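Local atomic coordinates of indole-3-acetic acid-amido synthetase GH3.15 (Arabidopsis thaliana, PDB entry 6E1Q), a protein that catalyses the ATP-dependent conjugation of the auxin precursor indole-3-butyric acid, and of the herbicide 2,4-DB, to amino acids such as glutamine. Residues A271-I274 with E275-C278; W283-I286 with L287-W291; A513-R516 with K517-N521. All coordinates share one frame; numbering follows the deposited sequence.

From the N terminus, contact 1 (271-278) comes first, about two turns of helix 268-278 resting on helix 220-243. Contact 2 (283-291) follows after a short connection: a beta turn that runs into helix 286-290. Neither crosses nor encloses the other, since each joins residues only a turn apart, but the two touch: E277 of contact 1 forms a salt bridge with R289 of contact 2, and the indole NE1 of W283 probably hydrogen-bonds C278 O at the end of helix 268-278. Both belong to the GH3 N-terminal domain. Contact 3 (513-521) lies far down the chain in the C-terminal domain, on helix 513-522, with its nearest atoms about 35 Å from contact 2.

Contact 1: A271-I274 with E275-C278; sequences ASLI and EQEC
E275 lays its side chain back along the preceding turn of helix, over A271 and S272. With CG anti to its own carbonyl carbon (chi1 -77°) and the rest of the chain extended, the carboxylate passes over the A271 carbonyl, where E275 OE1 comes within 3.5 Å of S272 CA. The small A271 and S272 suit this path, and the charged end goes on to a salt bridge with R242 of helix 220-243. I274 and C278, one turn apart, point their apolar parts to the buried side: I274 CG2 meets C278 SG at 4.1 Å, and both side chains also touch L290. Toward helix 286-290, E277 bends at chi2 (-54°), bringing its carboxylate to a water that donates to E277 OE1 at 2.8 Å and to L273 O at 3.0 Å. This bridge supplements the weak backbone bond from E277 N to L273 O (3.4 Å), while E277 OE2 pairs with R289 and K280. Stronger backbone bonds hold the neighbouring turns, E275 N to A271 O at 2.9 Å and C278 N to I274 O at 2.9 Å. Such a division, with apolar residues inward and carboxylates at the margin, is typical of an amphipathic alpha-helix packed on the surface of a domain.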
loop_
_atom_site.group_PDB
_atom_site.type_symbol
_atom_site.label_atom_id
_atom_site.label_comp_id
_atom_site.label_asym_id
_atom_site.label_seq_id
_atom_site.Cartn_x
_atom_site.Cartn_y
_atom_site.Cartn_z
ATOM N N ALA A 271 -20.962 2.763 -25.872
ATOM C CA ALA A 271 -21.710 3.368 -24.780
ATOM C C ALA A 271 -22.803 2.425 -24.288
ATOM O O ALA A 271 -22.949 2.206 -23.082
ATOM C CB ALA A 271 -22.298 4.713 -25.232
ATOM N N SER A 272 -23.550 1.825 -25.218
ATOM C CA SER A 272 -24.673 0.968 -24.842
ATOM C C SER A 272 -24.191 -0.282 -24.114
ATOM O O SER A 272 -24.834 -0.732 -23.161
ATOM C CB SER A 272 -25.483 0.581 -26.089
ATOM O OG SER A 272 -26.289 1.656 -26.517
ATOM N N LEU A 273 -23.063 -0.851 -24.553
ATOM C CA LEU A 273 -22.492 -2.017 -23.882
ATOM C C LEU A 273 -22.158 -1.708 -22.431
ATOM O O LEU A 273 -22.433 -2.509 -21.532
ATOM C CB LEU A 273 -21.237 -2.490 -24.622
ATOM C CG LEU A 273 -21.484 -3.074 -26.020
ATOM C CD1 LEU A 273 -20.175 -3.450 -26.731
ATOM C CD2 LEU A 273 -22.409 -4.275 -25.903
ATOM N N ILE A 274 -21.555 -0.550 -22.187
ATOM C CA ILE A 274 -21.158 -0.186 -20.837
ATOM C C ILE A 274 -22.381 0.143 -20.003
ATOM O O ILE A 274 -22.462 -0.224 -18.823
ATOM C CB ILE A 274 -20.162 0.984 -20.884
ATOM C CG1 ILE A 274 -18.910 0.560 -21.649
ATOM C CG2 ILE A 274 -19.774 1.411 -19.481
ATOM C CD1 ILE A 274 -17.904 1.658 -21.782
ATOM N N GLU A 275 -23.347 0.852 -20.599
ATOM C CA GLU A 275 -24.607 1.133 -19.914
ATOM C C GLU A 275 -25.315 -0.161 -19.517
ATOM O O GLU A 275 -25.879 -0.252 -18.422
ATOM C CB GLU A 275 -25.508 2.007 -20.808
ATOM C CG GLU A 275 -25.120 3.509 -20.852
ATOM C CD GLU A 275 -25.568 4.237 -22.130
ATOM O OE1 GLU A 275 -26.141 3.598 -23.032
ATOM O OE2 GLU A 275 -25.337 5.464 -22.242
ATOM N N GLN A 276 -25.283 -1.181 -20.384
ATOM C CA GLN A 276 -25.927 -2.450 -20.044
ATOM C C GLN A 276 -25.336 -3.054 -18.779
ATOM O O GLN A 276 -26.062 -3.637 -17.964
ATOM C CB GLN A 276 -25.793 -3.448 -21.190
ATOM C CG GLN A 276 -27.045 -3.669 -21.997
ATOM C CD GLN A 276 -26.733 -4.195 -23.386
ATOM O OE1 GLN A 276 -25.979 -5.160 -23.537
ATOM N NE2 GLN A 276 -27.303 -3.559 -24.409
ATOM N N GLU A 277 -24.014 -2.950 -18.610
ATOM C CA GLU A 277 -23.377 -3.491 -17.411
ATOM C C GLU A 277 -23.632 -2.617 -16.198
ATOM O O GLU A 277 -23.846 -3.130 -15.095
ATOM C CB GLU A 277 -21.867 -3.639 -17.619
ATOM C CG GLU A 277 -21.488 -4.589 -18.718
ATOM C CD GLU A 277 -22.123 -5.961 -18.550
ATOM O OE1 GLU A 277 -22.293 -6.649 -19.576
ATOM O OE2 GLU A 277 -22.436 -6.355 -17.398
ATOM N N CYS A 278 -23.556 -1.296 -16.361
ATOM C CA CYS A 278 -23.680 -0.425 -15.197
ATOM C C CYS A 278 -25.117 -0.303 -14.702
ATOM O O CYS A 278 -25.332 -0.008 -13.522
ATOM C CB CYS A 278 -23.127 0.965 -15.509
ATOM S SG CYS A 278 -21.351 1.071 -15.764
HETATM O O HOH W 1 -22.341 -5.415 -22.072
#

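Contact 2: W283-I286 with L287-W291; sequences WEAI and LKRLW
R289 starts with CG beside its backbone N and then bends at chi3 (-80°), which turns its guanidinium back over the first turn of the helix toward E284. I286 sends CG1 anti to its backbone N (chi1 -171°), and a turn at chi2 carries CD1 beneath that same guanidinium. The setting is a type II beta turn, W283 to I286, leading directly into helix 286-290 with A285 at the N-cap position. A285 has a positive phi, the backbone shape required at the third place of such a turn; glycine is the commonest residue there, and A285 adopts the conformation despite its CB. The turn is closed by I286 N bonding W283 O, and the helix then begins with R289 N to A285 O at 2.9 Å and L290 N to I286 O at 2.8 Å. Further inward, I286 and L290 pack as an apolar pair, I286 CD1 lying 3.8 Å from L290 CG, and I286 CG1 also rests over one face of the W283 indole near its rim. I286 touches Y315 of helix 309-316, L290 touches L230 of helix 220-243, and W283 reaches both helices, while its indole NH bonds C278 O. An arginine suits position 289 because its flat head can use both surface and edge: I286 CD1 lies over one face, 3.7 Å from R289 NH2, and the remaining nitrogen, NH1, forms a salt bridge with E277 of the preceding helix. At the edge, E284 O is gripped side-on by two nitrogens and lies only 2° out of the guanidinium plane, with R289 NE at 3.2 Å from E284 O and R289 NH2 at 3.1 Å from the same oxygen.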
loop_
_atom_site.group_PDB
_atom_site.type_symbol
_atom_site.label_atom_id
_atom_site.label_comp_id
_atom_site.label_asym_id
_atom_site.label_seq_id
_atom_site.Cartn_x
_atom_site.Cartn_y
_atom_site.Cartn_z
ATOM N N TRP A 283 -23.935 -4.627 -8.424
ATOM C CA TRP A 283 -22.629 -4.366 -9.002
ATOM C C TRP A 283 -21.629 -5.474 -8.692
ATOM O O TRP A 283 -20.413 -5.258 -8.820
ATOM C CB TRP A 283 -22.118 -2.997 -8.545
ATOM C CG TRP A 283 -22.633 -1.922 -9.471
ATOM C CD1 TRP A 283 -23.884 -1.848 -10.013
ATOM C CD2 TRP A 283 -21.902 -0.811 -10.000
ATOM N NE1 TRP A 283 -23.980 -0.752 -10.833
ATOM C CE2 TRP A 283 -22.778 -0.096 -10.841
ATOM C CE3 TRP A 283 -20.602 -0.341 -9.830
ATOM C CZ2 TRP A 283 -22.392 1.060 -11.509
ATOM C CZ3 TRP A 283 -20.220 0.808 -10.505
ATOM C CH2 TRP A 283 -21.109 1.492 -11.332
ATOM N N GLU A 284 -22.114 -6.651 -8.295
ATOM C CA GLU A 284 -21.237 -7.803 -8.169
ATOM C C GLU A 284 -20.534 -8.045 -9.497
ATOM O O GLU A 284 -21.151 -7.956 -10.564
ATOM C CB GLU A 284 -22.024 -9.053 -7.752
ATOM C CG GLU A 284 -21.131 -10.296 -7.662
ATOM C CD GLU A 284 -21.863 -11.546 -7.219
ATOM O OE1 GLU A 284 -21.212 -12.603 -7.109
ATOM O OE2 GLU A 284 -23.081 -11.478 -6.972
ATOM N N ALA A 285 -19.230 -8.308 -9.433
ATOM C CA ALA A 285 -18.408 -8.597 -10.607
ATOM C C ALA A 285 -18.288 -7.415 -11.575
ATOM O O ALA A 285 -17.835 -7.603 -12.712
ATOM C CB ALA A 285 -18.943 -9.827 -11.362
ATOM N N ILE A 286 -18.670 -6.199 -11.161
ATOM C CA ILE A 286 -18.617 -5.040 -12.061
ATOM C C ILE A 286 -17.228 -4.858 -12.679
ATOM O O ILE A 286 -17.109 -4.429 -13.834
ATOM C CB ILE A 286 -19.062 -3.767 -11.310
ATOM C CG1 ILE A 286 -19.226 -2.589 -12.285
ATOM C CG2 ILE A 286 -18.065 -3.417 -10.219
ATOM C CD1 ILE A 286 -20.292 -2.834 -13.373
ATOM N N LEU A 287 -16.155 -5.177 -11.938
ATOM C CA LEU A 287 -14.820 -4.937 -12.493
ATOM C C LEU A 287 -14.547 -5.848 -13.678
ATOM O O LEU A 287 -14.023 -5.399 -14.704
ATOM C CB LEU A 287 -13.741 -5.117 -11.433
ATOM C CG LEU A 287 -13.713 -4.014 -10.375
ATOM C CD1 LEU A 287 -12.548 -4.267 -9.392
ATOM C CD2 LEU A 287 -13.610 -2.632 -11.045
ATOM N N LYS A 288 -14.912 -7.128 -13.562
ATOM C CA LYS A 288 -14.766 -8.022 -14.702
ATOM C C LYS A 288 -15.733 -7.658 -15.813
ATOM O O LYS A 288 -15.403 -7.789 -16.995
ATOM C CB LYS A 288 -14.984 -9.479 -14.295
ATOM C CG LYS A 288 -14.283 -10.450 -15.242
ATOM C CD LYS A 288 -15.128 -11.664 -15.537
ATOM C CE LYS A 288 -14.239 -12.863 -15.866
ATOM N NZ LYS A 288 -13.112 -12.510 -16.790
ATOM N N ARG A 289 -16.948 -7.240 -15.462
ATOM C CA ARG A 289 -17.913 -6.934 -16.511
ATOM C C ARG A 289 -17.498 -5.696 -17.296
ATOM O O ARG A 289 -17.703 -5.634 -18.510
ATOM C CB ARG A 289 -19.312 -6.782 -15.911
ATOM C CG ARG A 289 -19.776 -8.091 -15.309
ATOM C CD ARG A 289 -21.226 -8.096 -14.933
ATOM N NE ARG A 289 -21.480 -7.423 -13.664
ATOM C CZ ARG A 289 -22.098 -6.249 -13.560
ATOM N NH1 ARG A 289 -22.508 -5.611 -14.655
ATOM N NH2 ARG A 289 -22.309 -5.715 -12.360
ATOM N N LEU A 290 -16.887 -4.714 -16.626
ATOM C CA LEU A 290 -16.420 -3.524 -17.327
ATOM C C LEU A 290 -15.128 -3.790 -18.098
ATOM O O LEU A 290 -14.931 -3.247 -19.194
ATOM C CB LEU A 290 -16.222 -2.385 -16.333
ATOM C CG LEU A 290 -17.522 -1.809 -15.761
ATOM C CD1 LEU A 290 -17.229 -0.617 -14.883
ATOM C CD2 LEU A 290 -18.472 -1.395 -16.884
ATOM N N TRP A 291 -14.242 -4.631 -17.556
ATOM C CA TRP A 291 -12.985 -4.977 -18.211
ATOM C C TRP A 291 -12.931 -6.497 -18.373
ATOM O O TRP A 291 -12.194 -7.191 -17.657
ATOM C CB TRP A 291 -11.809 -4.377 -17.436
ATOM C CG TRP A 291 -11.834 -2.874 -17.556
ATOM C CD1 TRP A 291 -11.461 -2.138 -18.659
ATOM C CD2 TRP A 291 -12.312 -1.926 -16.589
ATOM N NE1 TRP A 291 -11.665 -0.805 -18.427
ATOM C CE2 TRP A 291 -12.188 -0.642 -17.168
ATOM C CE3 TRP A 291 -12.833 -2.032 -15.291
ATOM C CZ2 TRP A 291 -12.554 0.530 -16.488
ATOM C CZ3 TRP A 291 -13.199 -0.870 -14.618
ATOM C CH2 TRP A 291 -13.063 0.396 -15.218
#

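Contact 3: A513-R516 with K517-N521; sequences AVYR and KGRKN
Helix 513-522 of the GH3 C-terminal domain supplies this contact, two alpha-helical turns that widen to a pi-type turn at 518-521. On its buried side Y515 and R519, one turn apart, run side by side in the same direction. The phenol ring, swung out with CG anti to the backbone N (chi1 180°), brings Y515 CE1 to 3.6 Å from R519 CG, so aromatic carbon meets the aliphatic part of the arginine. Ring and guanidinium planes stand 81° apart, and this is therefore no stack. G518 is buried and has no side chain; its N bonds V514 O at 3.0 Å. On another side R516 bends at chi3 (-78°) and folds its guanidinium back over A513, whose CA lies 3.4 Å above the plane, toward the rim; its NE bonds L511 O. Along the backbone, K517 N bonds A513 O at 2.7 Å and R519 N bonds Y515 O at 2.9 Å. The polar ends of Y515 and R519 both engage E508 of helix 497-510, the arginine through a salt bridge and the tyrosine through a hydrogen bond. One carboxylate oxygen, E508 OE2, thus receives both partners, which probably favours its charged form and ties the two helices together.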
loop_
_atom_site.group_PDB
_atom_site.type_symbol
_atom_site.label_atom_id
_atom_site.label_comp_id
_atom_site.label_asym_id
_atom_site.label_seq_id
_atom_site.Cartn_x
_atom_site.Cartn_y
_atom_site.Cartn_z
ATOM N N ALA A 513 -2.846 -9.750 26.446
ATOM C CA ALA A 513 -3.014 -10.028 27.866
ATOM C C ALA A 513 -3.066 -8.758 28.706
ATOM O O ALA A 513 -3.743 -8.737 29.741
ATOM C CB ALA A 513 -1.887 -10.934 28.356
ATOM N N VAL A 514 -2.358 -7.701 28.298
ATOM C CA VAL A 514 -2.372 -6.478 29.095
ATOM C C VAL A 514 -3.753 -5.844 29.049
ATOM O O VAL A 514 -4.298 -5.436 30.084
ATOM C CB VAL A 514 -1.271 -5.504 28.631
ATOM C CG1 VAL A 514 -1.352 -4.199 29.410
ATOM C CG2 VAL A 514 0.104 -6.129 28.825
ATOM N N TYR A 515 -4.352 -5.778 27.857
ATOM C CA TYR A 515 -5.746 -5.358 27.751
ATOM C C TYR A 515 -6.649 -6.262 28.582
ATOM O O TYR A 515 -7.475 -5.788 29.369
ATOM C CB TYR A 515 -6.199 -5.363 26.282
ATOM C CG TYR A 515 -7.642 -4.931 26.117
ATOM C CD1 TYR A 515 -8.689 -5.855 26.215
ATOM C CD2 TYR A 515 -7.967 -3.594 25.900
ATOM C CE1 TYR A 515 -10.018 -5.454 26.090
ATOM C CE2 TYR A 515 -9.286 -3.186 25.767
ATOM C CZ TYR A 515 -10.303 -4.126 25.863
ATOM O OH TYR A 515 -11.607 -3.729 25.749
ATOM N N ARG A 516 -6.505 -7.575 28.418
ATOM C CA ARG A 516 -7.481 -8.480 29.011
ATOM C C ARG A 516 -7.328 -8.533 30.525
ATOM O O ARG A 516 -8.328 -8.549 31.254
ATOM C CB ARG A 516 -7.353 -9.863 28.379
ATOM C CG ARG A 516 -7.908 -9.896 26.959
ATOM C CD ARG A 516 -7.848 -11.285 26.335
ATOM N NE ARG A 516 -6.501 -11.613 25.878
ATOM C CZ ARG A 516 -5.643 -12.368 26.555
ATOM N NH1 ARG A 516 -5.985 -12.884 27.728
ATOM N NH2 ARG A 516 -4.439 -12.607 26.058
ATOM N N LYS A 517 -6.085 -8.531 31.017
ATOM C CA LYS A 517 -5.862 -8.400 32.453
ATOM C C LYS A 517 -6.433 -7.086 32.970
ATOM O O LYS A 517 -7.021 -7.038 34.057
ATOM C CB LYS A 517 -4.369 -8.509 32.765
ATOM C CG LYS A 517 -4.050 -8.506 34.245
ATOM C CD LYS A 517 -3.488 -7.202 34.744
ATOM C CE LYS A 517 -2.420 -7.476 35.800
ATOM N NZ LYS A 517 -2.056 -6.253 36.552
ATOM N N GLY A 518 -6.292 -6.011 32.188
ATOM C CA GLY A 518 -6.921 -4.754 32.553
ATOM C C GLY A 518 -8.427 -4.874 32.692
ATOM O O GLY A 518 -9.026 -4.295 33.600
ATOM N N ARG A 519 -9.061 -5.628 31.793
ATOM C CA ARG A 519 -10.511 -5.768 31.845
ATOM C C ARG A 519 -10.930 -6.668 32.999
ATOM O O ARG A 519 -11.844 -6.335 33.763
ATOM C CB ARG A 519 -11.033 -6.323 30.520
ATOM C CG ARG A 519 -11.305 -5.251 29.470
ATOM C CD ARG A 519 -12.612 -4.576 29.792
ATOM N NE ARG A 519 -13.724 -5.277 29.173
ATOM C CZ ARG A 519 -14.868 -5.561 29.784
ATOM N NH1 ARG A 519 -15.054 -5.201 31.042
ATOM N NH2 ARG A 519 -15.825 -6.207 29.129
ATOM N N LYS A 520 -10.269 -7.813 33.143
ATOM C CA LYS A 520 -10.757 -8.826 34.066
ATOM C C LYS A 520 -10.230 -8.588 35.475
ATOM O O LYS A 520 -10.997 -8.609 36.443
ATOM C CB LYS A 520 -10.374 -10.220 33.555
ATOM C CG LYS A 520 -10.522 -11.325 34.586
ATOM C CD LYS A 520 -9.868 -12.617 34.112
ATOM C CE LYS A 520 -10.445 -13.819 34.842
ATOM N NZ LYS A 520 -11.877 -13.595 35.171
ATOM N N ASN A 521 -8.934 -8.314 35.597
ATOM C CA ASN A 521 -8.297 -8.186 36.901
ATOM C C ASN A 521 -8.153 -6.733 37.345
ATOM O O ASN A 521 -8.816 -6.296 38.291
ATOM C CB ASN A 521 -6.918 -8.845 36.868
ATOM C CG ASN A 521 -6.317 -8.995 38.238
ATOM O OD1 ASN A 521 -6.855 -8.490 39.221
ATOM N ND2 ASN A 521 -5.187 -9.679 38.314
#